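Local coordinates for protein HTH-type transcriptional activator AmpR (Pseudomonas aeruginosa PAO1, PDB 5MMH) that activates transcription of the beta-lactamase gene ampC, its effector domain, the part modelled here, recognising muropeptides derived from the cell wall, at residues V13-A18 and G58-I63; H71-L76 and W183-Q188. One frame throughout, in Å; residues are numbered along the deposited sequence.

In the fold
Both contacts pair strands of one mixed sheet in the LysR-type effector-binding domain, and their centres lie about 11 Å apart on the same side of the chain's centre. Contact 1 sets strand 13-19 parallel to strand 61-66; contact 2 sets strand 73-86 antiparallel to strand 181-187. They come in series along the chain, contact 1 closing before contact 2 opens. In the sheet, strand 181-187 lies next to strand 61-66, so the order 13-19, 61-66, 181-187, 73-86 runs straight through both. Y61 packs on L184 and T185 at that shared seam. A late strand is thereby built into a sheet begun by the domain's first strand, the topology of the effector-binding domain.

Contact 1 (V13-A18 and G58-I63)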
ATOM      1  N   VAL A  13     -14.163  -0.827  23.861  1.00 37.48           N
ATOM      2  CA  VAL A  13     -13.766  -1.005  22.474  1.00 36.04           C
ATOM      3  C   VAL A  13     -13.248   0.316  21.928  1.00 31.51           C
ATOM      4  O   VAL A  13     -13.808   1.386  22.204  1.00 35.11           O
ATOM      5  CB  VAL A  13     -14.929  -1.567  21.626  1.00 40.76           C
ATOM      6  CG1 VAL A  13     -15.908  -0.473  21.196  1.00 40.70           C
ATOM      7  CG2 VAL A  13     -14.382  -2.303  20.433  1.00 28.84           C
ATOM      8  N   LEU A  14     -12.154   0.240  21.169  1.00 22.24           N
ATOM      9  CA  LEU A  14     -11.575   1.405  20.510  1.00 21.54           C
ATOM     10  C   LEU A  14     -11.197   1.039  19.083  1.00 23.16           C
ATOM     11  O   LEU A  14     -10.430   0.099  18.869  1.00 26.49           O
ATOM     12  CB  LEU A  14     -10.352   1.886  21.276  1.00 17.52           C
ATOM     13  CG  LEU A  14      -9.518   2.956  20.586  1.00 23.91           C
ATOM     14  CD1 LEU A  14     -10.314   4.221  20.388  1.00 24.08           C
ATOM     15  CD2 LEU A  14      -8.252   3.227  21.383  1.00 23.46           C
ATOM     16  N   THR A  15     -11.707   1.785  18.108  1.00 19.41           N
ATOM     17  CA  THR A  15     -11.431   1.507  16.707  1.00 22.36           C
ATOM     18  C   THR A  15     -10.670   2.676  16.088  1.00 18.61           C
ATOM     19  O   THR A  15     -11.179   3.800  16.026  1.00 18.10           O
ATOM     20  CB  THR A  15     -12.729   1.212  15.947  1.00 28.12           C
ATOM     21  OG1 THR A  15     -13.575   2.363  15.993  1.00 39.91           O
ATOM     22  CG2 THR A  15     -13.468   0.075  16.618  1.00 21.93           C
ATOM     23  N   VAL A  16      -9.443   2.411  15.642  1.00 15.67           N
ATOM     24  CA  VAL A  16      -8.597   3.428  15.027  1.00 17.96           C
ATOM     25  C   VAL A  16      -8.228   2.970  13.621  1.00 15.87           C
ATOM     26  O   VAL A  16      -7.867   1.808  13.420  1.00 13.95           O
ATOM     27  CB  VAL A  16      -7.331   3.702  15.856  1.00 16.73           C
ATOM     28  CG1 VAL A  16      -6.454   4.720  15.143  1.00 19.54           C
ATOM     29  CG2 VAL A  16      -7.699   4.220  17.266  1.00 16.23           C
ATOM     30  N   GLY A  17      -8.342   3.884  12.662  1.00 14.53           N
ATOM     31  CA  GLY A  17      -7.838   3.697  11.306  1.00 16.09           C
ATOM     32  C   GLY A  17      -6.687   4.655  11.045  1.00 19.72           C
ATOM     33  O   GLY A  17      -6.724   5.818  11.460  1.00 20.14           O
ATOM     34  N   ALA A  18      -5.655   4.153  10.376  1.00 17.77           N
ATOM     35  CA  ALA A  18      -4.435   4.899  10.104  1.00 15.56           C
ATOM     36  C   ALA A  18      -4.021   4.647   8.659  1.00 18.18           C
ATOM     37  O   ALA A  18      -4.242   3.558   8.137  1.00 13.53           O
ATOM     38  CB  ALA A  18      -3.319   4.452  11.062  1.00 13.08           C
ATOM     39  N   GLY A  58     -16.733   3.093  10.553  1.00 23.84           N
ATOM     40  CA  GLY A  58     -16.949   2.929  11.982  1.00 34.21           C
ATOM     41  C   GLY A  58     -15.761   3.253  12.873  1.00 22.50           C
ATOM     42  O   GLY A  58     -15.584   2.610  13.910  1.00 25.46           O
ATOM     43  N   LEU A  59     -14.953   4.244  12.509  1.00 27.22           N
ATOM     44  CA  LEU A  59     -13.761   4.588  13.275  1.00 21.16           C
ATOM     45  C   LEU A  59     -14.105   5.555  14.405  1.00 26.75           C
ATOM     46  O   LEU A  59     -14.948   6.438  14.239  1.00 22.07           O
ATOM     47  CB  LEU A  59     -12.712   5.231  12.372  1.00 20.21           C
ATOM     48  CG  LEU A  59     -12.321   4.430  11.129  1.00 21.71           C
ATOM     49  CD1 LEU A  59     -11.225   5.131  10.359  1.00 18.73           C
ATOM     50  CD2 LEU A  59     -11.854   3.082  11.565  1.00 18.87           C
ATOM     51  N   ASP A  60     -13.437   5.393  15.555  1.00 21.41           N
ATOM     52  CA  ASP A  60     -13.429   6.476  16.535  1.00 23.41           C
ATOM     53  C   ASP A  60     -12.434   7.559  16.118  1.00 21.46           C
ATOM     54  O   ASP A  60     -12.784   8.743  16.080  1.00 25.56           O
ATOM     55  CB  ASP A  60     -13.116   5.928  17.939  1.00 24.68           C
ATOM     56  CG  ASP A  60     -14.123   4.856  18.393  1.00 30.01           C
ATOM     57  OD1 ASP A  60     -15.337   5.082  18.246  1.00 29.22           O
ATOM     58  OD2 ASP A  60     -13.713   3.768  18.867  1.00 25.02           O
ATOM     59  N   TYR A  61     -11.194   7.171  15.770  1.00 23.13           N
ATOM     60  CA  TYR A  61     -10.189   8.084  15.226  1.00 15.04           C
ATOM     61  C   TYR A  61      -9.659   7.614  13.875  1.00 15.64           C
ATOM     62  O   TYR A  61      -9.568   6.413  13.605  1.00 16.56           O
ATOM     63  CB  TYR A  61      -8.982   8.213  16.137  1.00 14.74           C
ATOM     64  CG  TYR A  61      -9.132   8.992  17.444  1.00 12.47           C
ATOM     65  CD1 TYR A  61      -9.416  10.361  17.456  1.00 17.52           C
ATOM     66  CD2 TYR A  61      -8.890   8.368  18.652  1.00 13.88           C
ATOM     67  CE1 TYR A  61      -9.510  11.079  18.674  1.00 16.44           C
ATOM     68  CE2 TYR A  61      -8.966   9.069  19.872  1.00 22.44           C
ATOM     69  CZ  TYR A  61      -9.269  10.415  19.871  1.00 17.30           C
ATOM     70  OH  TYR A  61      -9.346  11.064  21.072  1.00 28.94           O
ATOM     71  N   ALA A  62      -9.216   8.571  13.063  1.00 14.97           N
ATOM     72  CA  ALA A  62      -8.454   8.291  11.855  1.00 14.05           C
ATOM     73  C   ALA A  62      -7.175   9.120  11.844  1.00 14.65           C
ATOM     74  O   ALA A  62      -7.224  10.339  12.030  1.00 20.70           O
ATOM     75  CB  ALA A  62      -9.264   8.593  10.589  1.00 18.04           C
ATOM     76  N   ILE A  63      -6.038   8.471  11.610  1.00 13.98           N
ATOM     77  CA  ILE A  63      -4.754   9.153  11.469  1.00 15.18           C
ATOM     78  C   ILE A  63      -4.451   9.292   9.987  1.00 16.37           C
ATOM     79  O   ILE A  63      -4.428   8.299   9.250  1.00 17.11           O
ATOM     80  CB  ILE A  63      -3.625   8.389  12.178  1.00 18.28           C
ATOM     81  CG1 ILE A  63      -3.865   8.335  13.694  1.00 15.98           C
ATOM     82  CG2 ILE A  63      -2.246   9.006  11.824  1.00 12.22           C
ATOM     83  CD1 ILE A  63      -2.880   7.395  14.417  1.00 11.75           C
TER
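T15 and D60 grip each other through backbone and side chain. The D60 carboxylate comes up to the edge of strand 13-18, where OD2 takes the T15 N-H in a nearly straight bond of 2.9 Å from T15 N, met on the anti side and 32° out of the carboxylate plane. With chi1 at 62°, T15 OG1 sits between its own backbone N and carbonyl carbon, turned to donate to a lone pair of G58 O at 2.9 Å. G58, in a Schellman motif, ends the preceding helix, so one threonine ties that helix end to the strand. T15 O takes D60 N at 2.8 Å and, weakly, Y61 N. The CD1 methyl of L14 lies 3.8 Å from D60 OD2, the two side chains crossing at a slant. Beyond D60 the pairing turns into a regular parallel ladder: G17 N bonds to Y61 O, and G17 O receives I63 N at 2.7 Å. Both methyls of L59 pack against G17, CD1 being 3.8 Å from G17 CA. D60 OD1 also forms a salt bridge to R190. Strand 42-48 pairs with the other edge of 13-18, helix 194-215 packs on L14 and Y61, and strand 181-187 meets Y61 and I63.

Contact 2 (H71-L76 and W183-Q188); sequences HGTEAL and WLTRLQ
E74 and R186 face each other as a hydrogen-bonded antiparallel pair: E74 N reaches R186 O at 2.9 Å, and R186 N returns to E74 O. The L76 and L184 pair repeats this with two bonds. At the end of the ladder, Q188 N donates to G72 O at 2.8 Å, which carries the pairing past the last strand residue. A water donates to both E74 O and L184 O, bridging carbonyls of the two strands. CA-H...O contacts fill in between, as from T185 CA to E74 O. Outside the pair, W183 NE1 bonds to G66 O, and T185 OG1 to A62 O.

Among the charged groups, the ends of E74 and R186 do not meet: E74 OE1 is 4.7 Å from R186 NH2, and the carboxylate and guanidinium planes stand 68° apart. The aliphatic part of E74 does the touching, its CB over one face of the guanidinium and its CG 3.6 Å from R186 NH2. R186 NE makes its salt bridge to E192 instead.

Of the apolar contacts, A75 and T185 share the face opposite E74 and R186, CB of A75 lying 3.8 Å from both T185 CG2 and W183 CE3. T73 CG2, anti to its backbone N, presses on T185 CB at a tight 3.4 Å. Late strand 181-187, inserted antiparallel between 61-66 and 73-86, gives the 2-1-3-n-4 order of type II periplasmic-binding-protein-like domains, to which LysR-type effector domains belong.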
ATOM      1  N   HIS A  71     -13.168  18.897   6.510  1.00 32.53           N
ATOM      2  CA  HIS A  71     -14.500  19.359   6.889  1.00 25.32           C
ATOM      3  C   HIS A  71     -15.151  18.404   7.875  1.00 26.53           C
ATOM      4  O   HIS A  71     -15.098  17.179   7.712  1.00 29.08           O
ATOM      5  CB  HIS A  71     -15.379  19.485   5.642  1.00 28.82           C
ATOM      6  CG  HIS A  71     -14.766  20.320   4.561  1.00 32.17           C
ATOM      7  ND1 HIS A  71     -13.767  19.848   3.732  1.00 37.41           N
ATOM      8  CD2 HIS A  71     -15.002  21.597   4.174  1.00 30.73           C
ATOM      9  CE1 HIS A  71     -13.415  20.798   2.884  1.00 29.68           C
ATOM     10  NE2 HIS A  71     -14.149  21.867   3.129  1.00 34.11           N
ATOM     11  N   GLY A  72     -15.782  18.973   8.897  1.00 21.25           N
ATOM     12  CA  GLY A  72     -16.485  18.170   9.877  1.00 23.75           C
ATOM     13  C   GLY A  72     -15.584  17.449  10.843  1.00 23.33           C
ATOM     14  O   GLY A  72     -16.064  16.639  11.650  1.00 21.27           O
ATOM     15  N   THR A  73     -14.293  17.749  10.805  1.00 20.14           N
ATOM     16  CA  THR A  73     -13.278  17.019  11.536  1.00 28.39           C
ATOM     17  C   THR A  73     -12.590  17.937  12.541  1.00 25.80           C
ATOM     18  O   THR A  73     -12.407  19.128  12.276  1.00 28.69           O
ATOM     19  CB  THR A  73     -12.268  16.441  10.533  1.00 29.35           C
ATOM     20  OG1 THR A  73     -12.968  15.623   9.585  1.00 32.81           O
ATOM     21  CG2 THR A  73     -11.222  15.643  11.218  1.00 29.12           C
ATOM     22  N   GLU A  74     -12.255  17.380  13.708  1.00 24.81           N
ATOM     23  CA  GLU A  74     -11.276  17.949  14.630  1.00 25.46           C
ATOM     24  C   GLU A  74      -9.962  17.184  14.466  1.00 23.42           C
ATOM     25  O   GLU A  74      -9.930  15.969  14.663  1.00 21.79           O
ATOM     26  CB  GLU A  74     -11.783  17.856  16.071  1.00 27.30           C
ATOM     27  CG  GLU A  74     -10.724  17.990  17.178  1.00 40.59           C
ATOM     28  CD  GLU A  74     -10.239  19.430  17.441  1.00 54.65           C
ATOM     29  OE1 GLU A  74      -9.743  19.676  18.567  1.00 52.43           O
ATOM     30  OE2 GLU A  74     -10.340  20.303  16.543  1.00 49.31           O
ATOM     31  N   ALA A  75      -8.882  17.884  14.116  1.00 24.33           N
ATOM     32  CA  ALA A  75      -7.590  17.248  13.867  1.00 22.42           C
ATOM     33  C   ALA A  75      -6.501  17.805  14.783  1.00 26.56           C
ATOM     34  O   ALA A  75      -6.292  19.020  14.841  1.00 19.04           O
ATOM     35  CB  ALA A  75      -7.175  17.423  12.411  1.00 18.43           C
ATOM     36  N   LEU A  76      -5.792  16.901  15.467  1.00 20.40           N
ATOM     37  CA  LEU A  76      -4.664  17.213  16.337  1.00 24.19           C
ATOM     38  C   LEU A  76      -3.361  16.843  15.642  1.00 20.53           C
ATOM     39  O   LEU A  76      -3.174  15.686  15.244  1.00 15.07           O
ATOM     40  CB  LEU A  76      -4.747  16.447  17.660  1.00 17.41           C
ATOM     41  CG  LEU A  76      -5.565  16.941  18.851  1.00 33.51           C
ATOM     42  CD1 LEU A  76      -6.737  17.825  18.428  1.00 33.88           C
ATOM     43  CD2 LEU A  76      -6.050  15.746  19.682  1.00 24.44           C
ATOM     44  N   TRP A 183      -1.833  13.639  11.336  1.00 12.92           N
ATOM     45  CA  TRP A 183      -2.845  14.207  12.218  1.00 14.96           C
ATOM     46  C   TRP A 183      -3.673  13.098  12.846  1.00 16.86           C
ATOM     47  O   TRP A 183      -4.020  12.123  12.174  1.00 18.58           O
ATOM     48  CB  TRP A 183      -3.793  15.145  11.447  1.00 15.45           C
ATOM     49  CG  TRP A 183      -3.098  16.294  10.777  1.00 15.48           C
ATOM     50  CD1 TRP A 183      -2.405  16.265   9.594  1.00 19.04           C
ATOM     51  CD2 TRP A 183      -3.026  17.642  11.252  1.00 18.47           C
ATOM     52  NE1 TRP A 183      -1.908  17.517   9.304  1.00 20.76           N
ATOM     53  CE2 TRP A 183      -2.265  18.379  10.314  1.00 22.89           C
ATOM     54  CE3 TRP A 183      -3.523  18.300  12.385  1.00 14.81           C
ATOM     55  CZ2 TRP A 183      -2.006  19.746  10.469  1.00 21.91           C
ATOM     56  CZ3 TRP A 183      -3.258  19.645  12.536  1.00 23.70           C
ATOM     57  CH2 TRP A 183      -2.499  20.354  11.586  1.00 22.24           C
ATOM     58  N   LEU A 184      -4.028  13.255  14.118  1.00 13.26           N
ATOM     59  CA  LEU A 184      -5.071  12.429  14.713  1.00 16.81           C
ATOM     60  C   LEU A 184      -6.404  13.164  14.554  1.00 18.93           C
ATOM     61  O   LEU A 184      -6.597  14.239  15.128  1.00 17.99           O
ATOM     62  CB  LEU A 184      -4.763  12.135  16.175  1.00 11.74           C
ATOM     63  CG  LEU A 184      -5.850  11.362  16.908  1.00 13.67           C
ATOM     64  CD1 LEU A 184      -5.898   9.887  16.443  1.00  9.48           C
ATOM     65  CD2 LEU A 184      -5.595  11.447  18.384  1.00 12.26           C
ATOM     66  N   THR A 185      -7.315  12.603  13.760  1.00 12.72           N
ATOM     67  CA  THR A 185      -8.571  13.266  13.445  1.00 13.37           C
ATOM     68  C   THR A 185      -9.742  12.484  14.022  1.00 16.76           C
ATOM     69  O   THR A 185      -9.640  11.290  14.320  1.00 18.40           O
ATOM     70  CB  THR A 185      -8.761  13.441  11.929  1.00 17.72           C
ATOM     71  OG1 THR A 185      -9.305  12.244  11.348  1.00 16.38           O
ATOM     72  CG2 THR A 185      -7.444  13.766  11.260  1.00 22.88           C
ATOM     73  N   ARG A 186     -10.863  13.186  14.176  1.00 16.41           N
ATOM     74  CA  ARG A 186     -12.087  12.633  14.731  1.00 18.26           C
ATOM     75  C   ARG A 186     -13.248  13.459  14.187  1.00 23.06           C
ATOM     76  O   ARG A 186     -13.069  14.618  13.808  1.00 20.15           O
ATOM     77  CB  ARG A 186     -12.039  12.643  16.270  1.00 22.08           C
ATOM     78  CG  ARG A 186     -13.336  12.957  16.957  1.00 31.60           C
ATOM     79  CD  ARG A 186     -13.180  13.036  18.469  1.00 34.19           C
ATOM     80  NE  ARG A 186     -12.796  14.376  18.878  1.00 35.10           N
ATOM     81  CZ  ARG A 186     -13.652  15.373  19.051  1.00 36.33           C
ATOM     82  NH1 ARG A 186     -14.945  15.179  18.846  1.00 33.35           N
ATOM     83  NH2 ARG A 186     -13.211  16.566  19.418  1.00 35.34           N
ATOM     84  N   LEU A 187     -14.429  12.847  14.107  1.00 21.51           N
ATOM     85  CA  LEU A 187     -15.613  13.578  13.664  1.00 30.14           C
ATOM     86  C   LEU A 187     -16.069  14.552  14.744  1.00 23.02           C
ATOM     87  O   LEU A 187     -16.128  14.193  15.920  1.00 21.04           O
ATOM     88  CB  LEU A 187     -16.742  12.601  13.317  1.00 25.14           C
ATOM     89  CG  LEU A 187     -16.707  12.019  11.899  1.00 27.03           C
ATOM     90  CD1 LEU A 187     -17.923  11.126  11.643  1.00 29.84           C
ATOM     91  CD2 LEU A 187     -16.642  13.140  10.891  1.00 22.06           C
ATOM     92  N   GLN A 188     -16.403  15.786  14.334  1.00 26.79           N
ATOM     93  CA  GLN A 188     -16.967  16.778  15.258  1.00 33.85           C
ATOM     94  C   GLN A 188     -18.251  16.274  15.910  1.00 32.67           C
ATOM     95  O   GLN A 188     -18.556  16.649  17.049  1.00 36.61           O
ATOM     96  CB  GLN A 188     -17.252  18.102  14.529  1.00 26.36           C
ATOM     97  CG  GLN A 188     -16.201  19.207  14.700  1.00 41.60           C
ATOM     98  CD  GLN A 188     -15.951  20.023  13.417  1.00 40.84           C
ATOM     99  OE1 GLN A 188     -16.668  19.896  12.420  1.00 48.50           O
ATOM    100  NE2 GLN A 188     -14.916  20.851  13.449  1.00 40.38           N
TER
HETATM  101  O   HOH W   1      -8.688  14.695  16.787  1.00 20.97           O